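Local coordinates for gamma-hexachlorocyclohexane dehydrochlorinase (Sphingomonas paucimobilis, PDB 3A76), which catalyses two successive dehydrochlorinations that convert the pollutant gamma-hexachlorocyclohexane (lindane) to a tetrachlorocyclohexadiene, at residues L41-L52 / L84-G95. Residues are numbered along the deposited sequence; the frame is centred on the assembly and turned at random.
Sequences LIAVDKRQEGRL and LWPMFHECIHYG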
loop_
_atom_site.group_PDB
_atom_site.type_symbol
_atom_site.label_atom_id
_atom_site.label_comp_id
_atom_site.label_asym_id
_atom_site.label_seq_id
_atom_site.Cartn_x
_atom_site.Cartn_y
_atom_site.Cartn_z
ATOM N N LEU B 41 2.006 -11.955 3.193
ATOM C CA LEU B 41 0.612 -11.560 3.032
ATOM C C LEU B 41 -0.090 -12.367 1.925
ATOM O O LEU B 41 -1.168 -12.917 2.136
ATOM C CB LEU B 41 0.550 -10.057 2.753
ATOM C CG LEU B 41 0.490 -9.061 3.922
ATOM C CD1 LEU B 41 0.812 -9.625 5.335
ATOM C CD2 LEU B 41 1.280 -7.813 3.592
ATOM N N ILE B 42 0.547 -12.452 0.767
ATOM C CA ILE B 42 0.012 -13.208 -0.377
ATOM C C ILE B 42 -0.230 -14.673 -0.002
ATOM O O ILE B 42 -1.288 -15.242 -0.319
ATOM C CB ILE B 42 0.968 -13.110 -1.597
ATOM C CG1 ILE B 42 1.004 -11.662 -2.115
ATOM C CG2 ILE B 42 0.537 -14.090 -2.725
ATOM C CD1 ILE B 42 2.270 -11.287 -2.887
ATOM N N ALA B 43 0.738 -15.266 0.703
ATOM C CA ALA B 43 0.673 -16.683 1.032
ATOM C C ALA B 43 -0.477 -16.953 1.978
ATOM O O ALA B 43 -1.138 -17.986 1.878
ATOM C CB ALA B 43 1.989 -17.168 1.623
ATOM N N VAL B 44 -0.726 -16.018 2.882
ATOM C CA VAL B 44 -1.840 -16.151 3.808
ATOM C C VAL B 44 -3.185 -15.979 3.076
ATOM O O VAL B 44 -4.132 -16.732 3.307
ATOM C CB VAL B 44 -1.729 -15.136 4.972
ATOM C CG1 VAL B 44 -3.072 -14.984 5.670
ATOM C CG2 VAL B 44 -0.637 -15.550 5.962
ATOM N N ASP B 45 -3.244 -14.975 2.202
ATOM C CA ASP B 45 -4.481 -14.548 1.555
ATOM C C ASP B 45 -4.843 -15.498 0.425
ATOM O O ASP B 45 -6.013 -15.816 0.239
ATOM C CB ASP B 45 -4.324 -13.142 0.970
ATOM C CG ASP B 45 -4.097 -12.072 2.030
ATOM O OD1 ASP B 45 -4.521 -12.258 3.187
ATOM O OD2 ASP B 45 -3.511 -11.030 1.679
ATOM N N LYS B 46 -3.836 -15.895 -0.350
ATOM C CA LYS B 46 -4.020 -16.817 -1.467
ATOM C C LYS B 46 -3.885 -18.294 -1.055
ATOM O O LYS B 46 -4.082 -19.178 -1.874
ATOM C CB LYS B 46 -3.064 -16.474 -2.620
ATOM C CG LYS B 46 -3.526 -15.320 -3.522
ATOM C CD LYS B 46 -3.791 -14.031 -2.739
ATOM C CE LYS B 46 -3.794 -12.842 -3.671
ATOM N NZ LYS B 46 -4.257 -11.649 -2.958
ATOM N N ARG B 47 -3.598 -18.536 0.225
ATOM C CA ARG B 47 -3.528 -19.885 0.836
ATOM C C ARG B 47 -2.511 -20.761 0.161
ATOM O O ARG B 47 -2.804 -21.872 -0.272
ATOM C CB ARG B 47 -4.914 -20.532 0.967
ATOM C CG ARG B 47 -5.834 -19.633 1.753
ATOM C CD ARG B 47 -7.102 -20.292 2.221
ATOM N NE ARG B 47 -7.910 -19.314 2.943
ATOM C CZ ARG B 47 -8.915 -19.627 3.753
ATOM N NH1 ARG B 47 -9.593 -18.677 4.382
ATOM N NH2 ARG B 47 -9.233 -20.901 3.940
ATOM N N GLN B 48 -1.295 -20.220 0.085
ATOM C CA GLN B 48 -0.191 -20.825 -0.623
ATOM C C GLN B 48 0.832 -21.310 0.389
ATOM O O GLN B 48 1.612 -20.526 0.944
ATOM C CB GLN B 48 0.403 -19.838 -1.637
ATOM C CG GLN B 48 -0.592 -19.498 -2.734
ATOM C CD GLN B 48 -0.129 -18.444 -3.723
ATOM O OE1 GLN B 48 -0.795 -18.221 -4.729
ATOM N NE2 GLN B 48 0.997 -17.795 -3.453
ATOM N N GLU B 49 0.802 -22.620 0.621
ATOM C CA GLU B 49 1.584 -23.268 1.662
ATOM C C GLU B 49 3.059 -23.203 1.388
ATOM O O GLU B 49 3.844 -22.960 2.303
ATOM C CB GLU B 49 1.152 -24.721 1.829
ATOM C CG GLU B 49 -0.133 -24.895 2.591
ATOM C CD GLU B 49 -0.256 -26.291 3.179
ATOM O OE1 GLU B 49 0.265 -27.252 2.555
ATOM O OE2 GLU B 49 -0.873 -26.422 4.269
ATOM N N GLY B 50 3.423 -23.401 0.126
ATOM C CA GLY B 50 4.813 -23.357 -0.310
ATOM C C GLY B 50 5.453 -21.985 -0.248
ATOM O O GLY B 50 6.655 -21.864 0.001
ATOM N N ARG B 51 4.676 -20.936 -0.511
ATOM C CA ARG B 51 5.213 -19.571 -0.380
ATOM C C ARG B 51 5.289 -19.188 1.105
ATOM O O ARG B 51 6.262 -18.576 1.540
ATOM C CB ARG B 51 4.435 -18.560 -1.251
ATOM C CG ARG B 51 4.440 -17.121 -0.739
ATOM C CD ARG B 51 4.407 -16.033 -1.820
ATOM N NE ARG B 51 3.672 -16.353 -3.047
ATOM C CZ ARG B 51 3.915 -15.779 -4.223
ATOM N NH1 ARG B 51 3.222 -16.142 -5.302
ATOM N NH2 ARG B 51 4.852 -14.840 -4.327
ATOM N N LEU B 52 4.297 -19.604 1.886
ATOM C CA LEU B 52 4.281 -19.300 3.311
ATOM C C LEU B 52 5.508 -19.844 4.022
ATOM O O LEU B 52 6.152 -19.117 4.784
ATOM C CB LEU B 52 3.014 -19.817 3.993
ATOM C CG LEU B 52 2.870 -19.393 5.463
ATOM C CD1 LEU B 52 2.597 -17.875 5.615
ATOM C CD2 LEU B 52 1.806 -20.203 6.157
ATOM N N LEU B 84 -5.509 -19.585 11.022
ATOM C CA LEU B 84 -5.826 -18.484 10.095
ATOM C C LEU B 84 -6.830 -18.884 9.023
ATOM O O LEU B 84 -7.889 -18.260 8.907
ATOM C CB LEU B 84 -4.567 -17.860 9.475
ATOM C CG LEU B 84 -3.589 -17.172 10.450
ATOM C CD1 LEU B 84 -2.452 -16.502 9.684
ATOM C CD2 LEU B 84 -4.285 -16.188 11.390
ATOM N N TRP B 85 -6.518 -19.940 8.271
ATOM C CA TRP B 85 -7.409 -20.376 7.211
ATOM C C TRP B 85 -8.780 -20.803 7.719
ATOM O O TRP B 85 -9.779 -20.312 7.214
ATOM C CB TRP B 85 -6.710 -21.332 6.229
ATOM C CG TRP B 85 -5.512 -20.660 5.580
ATOM C CD1 TRP B 85 -5.376 -19.327 5.317
ATOM C CD2 TRP B 85 -4.293 -21.275 5.133
ATOM N NE1 TRP B 85 -4.160 -19.073 4.729
ATOM C CE2 TRP B 85 -3.474 -20.249 4.604
ATOM C CE3 TRP B 85 -3.814 -22.592 5.121
ATOM C CZ2 TRP B 85 -2.202 -20.497 4.075
ATOM C CZ3 TRP B 85 -2.540 -22.839 4.579
ATOM C CH2 TRP B 85 -1.757 -21.793 4.069
ATOM N N PRO B 86 -8.856 -21.658 8.760
ATOM C CA PRO B 86 -10.193 -21.959 9.309
ATOM C C PRO B 86 -10.971 -20.767 9.869
ATOM O O PRO B 86 -12.190 -20.817 9.908
ATOM C CB PRO B 86 -9.908 -22.968 10.434
ATOM C CG PRO B 86 -8.557 -23.516 10.133
ATOM C CD PRO B 86 -7.797 -22.414 9.451
ATOM N N MET B 87 -10.279 -19.711 10.290
ATOM C CA MET B 87 -10.912 -18.516 10.886
ATOM C C MET B 87 -11.748 -17.683 9.896
ATOM O O MET B 87 -12.766 -17.088 10.269
ATOM C CB MET B 87 -9.829 -17.633 11.527
ATOM C CG MET B 87 -10.348 -16.468 12.354
ATOM S SD MET B 87 -9.027 -15.531 13.172
ATOM C CE MET B 87 -8.785 -16.529 14.647
ATOM N N PHE B 88 -11.303 -17.642 8.643
ATOM C CA PHE B 88 -11.880 -16.777 7.611
ATOM C C PHE B 88 -12.378 -17.586 6.418
ATOM O O PHE B 88 -11.752 -18.582 6.038
ATOM C CB PHE B 88 -10.801 -15.854 7.050
ATOM C CG PHE B 88 -10.345 -14.768 7.984
ATOM C CD1 PHE B 88 -10.995 -13.538 8.002
ATOM C CD2 PHE B 88 -9.211 -14.948 8.780
ATOM C CE1 PHE B 88 -10.559 -12.524 8.824
ATOM C CE2 PHE B 88 -8.770 -13.931 9.625
ATOM C CZ PHE B 88 -9.441 -12.713 9.645
ATOM N N HIS B 89 -13.462 -17.145 5.789
ATOM C CA HIS B 89 -13.815 -17.704 4.477
ATOM C C HIS B 89 -12.780 -17.255 3.453
ATOM O O HIS B 89 -12.217 -18.064 2.709
ATOM C CB HIS B 89 -15.236 -17.326 4.070
ATOM C CG HIS B 89 -16.276 -18.072 4.838
ATOM N ND1 HIS B 89 -16.390 -19.448 4.780
ATOM C CD2 HIS B 89 -17.222 -17.647 5.705
ATOM C CE1 HIS B 89 -17.370 -19.833 5.575
ATOM N NE2 HIS B 89 -17.889 -18.762 6.148
ATOM N N GLU B 90 -12.532 -15.954 3.447
ATOM C CA GLU B 90 -11.358 -15.376 2.825
ATOM C C GLU B 90 -10.974 -14.094 3.544
ATOM O O GLU B 90 -11.734 -13.550 4.352
ATOM C CB GLU B 90 -11.516 -15.104 1.305
ATOM C CG GLU B 90 -12.918 -14.960 0.653
ATOM C CD GLU B 90 -14.002 -14.341 1.512
ATOM O OE1 GLU B 90 -13.784 -13.307 2.151
ATOM O OE2 GLU B 90 -15.115 -14.891 1.525
ATOM N N CYS B 91 -9.784 -13.609 3.238
ATOM C CA CYS B 91 -9.344 -12.334 3.757
ATOM C C CYS B 91 -8.367 -11.747 2.765
ATOM O O CYS B 91 -7.855 -12.455 1.895
ATOM C CB CYS B 91 -8.677 -12.503 5.130
ATOM S SG CYS B 91 -7.270 -13.562 5.061
ATOM N N ILE B 92 -8.087 -10.457 2.922
ATOM C CA ILE B 92 -7.036 -9.832 2.139
ATOM C C ILE B 92 -6.219 -8.847 3.000
ATOM O O ILE B 92 -6.793 -7.996 3.670
ATOM C CB ILE B 92 -7.622 -9.171 0.846
ATOM C CG1 ILE B 92 -6.498 -8.745 -0.100
ATOM C CG2 ILE B 92 -8.670 -8.059 1.166
ATOM C CD1 ILE B 92 -6.028 -7.457 0.191
ATOM N N HIS B 93 -4.892 -8.988 2.965
ATOM C CA HIS B 93 -3.946 -8.094 3.648
ATOM C C HIS B 93 -3.349 -7.035 2.707
ATOM O O HIS B 93 -2.695 -7.379 1.722
ATOM C CB HIS B 93 -2.765 -8.899 4.205
ATOM C CG HIS B 93 -3.106 -9.796 5.348
ATOM N ND1 HIS B 93 -3.712 -11.023 5.176
ATOM C CD2 HIS B 93 -2.893 -9.664 6.680
ATOM C CE1 HIS B 93 -3.867 -11.603 6.353
ATOM N NE2 HIS B 93 -3.378 -10.799 7.282
ATOM N N TYR B 94 -3.555 -5.761 3.025
ATOM C CA TYR B 94 -2.869 -4.678 2.317
ATOM C C TYR B 94 -1.707 -4.123 3.157
ATOM O O TYR B 94 -1.920 -3.348 4.083
ATOM C CB TYR B 94 -3.842 -3.531 1.954
ATOM C CG TYR B 94 -5.035 -3.912 1.103
ATOM C CD1 TYR B 94 -4.907 -4.076 -0.277
ATOM C CD2 TYR B 94 -6.307 -4.048 1.664
ATOM C CE1 TYR B 94 -5.996 -4.416 -1.070
ATOM C CE2 TYR B 94 -7.407 -4.390 0.870
ATOM C CZ TYR B 94 -7.241 -4.565 -0.499
ATOM O OH TYR B 94 -8.326 -4.883 -1.302
ATOM N N GLY B 95 -0.494 -4.522 2.802
ATOM C CA GLY B 95 0.730 -4.098 3.439
ATOM C C GLY B 95 1.349 -2.871 2.810
ATOM O O GLY B 95 1.582 -2.819 1.594
HETATM O O HOH W 1 -8.231 -15.648 1.498
#
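The C-terminal turn of helix 22-45, carrying Asp45, runs nearly antiparallel to strand 90-95, which carries His93 (170°, axes of the short segments 7.7 Å apart). Their His-carboxylate pair lies in the alpha+beta barrel of the SnoaL-like fold, where the long N-terminal helix packs against the curved sheet. A carboxylate suits position 45 because it offers two acceptors for the two N-H groups of His93: OD1 accepts a very short bond of 2.5 Å from ND1, and OD2 takes the backbone N at 2.8 Å from above the carboxylate plane. The carboxylate and imidazole planes are 20° apart, nearly coplanar, and the ND1 bond restrains rotation of the ring. Both residues are inferred to belong to the active site, His93 as proton acceptor. A bound spermidine touches His93. Apolar groups flank the pair: Leu41 CG sits against His93 CB, and Val44 CG1 is 3.5 Å from His93 CE1. One water bridges the backbones nearby, donating to Asp45 O and accepting from Cys91 N.

Further along, Trp85 combines a broad apolar surface with one N-H, NE1 donating to Val44 O (2.7 Å). Arg47, which leaves helical geometry with positive phi, covers the indole with its extended aliphatic chain, CG 3.6 Å from the five-membered ring centroid in a CH-pi contact. Arginine's guanidinium also reaches the turn beyond: NH1 donates to Phe88 O at 2.7 Å, with that oxygen in the guanidinium plane.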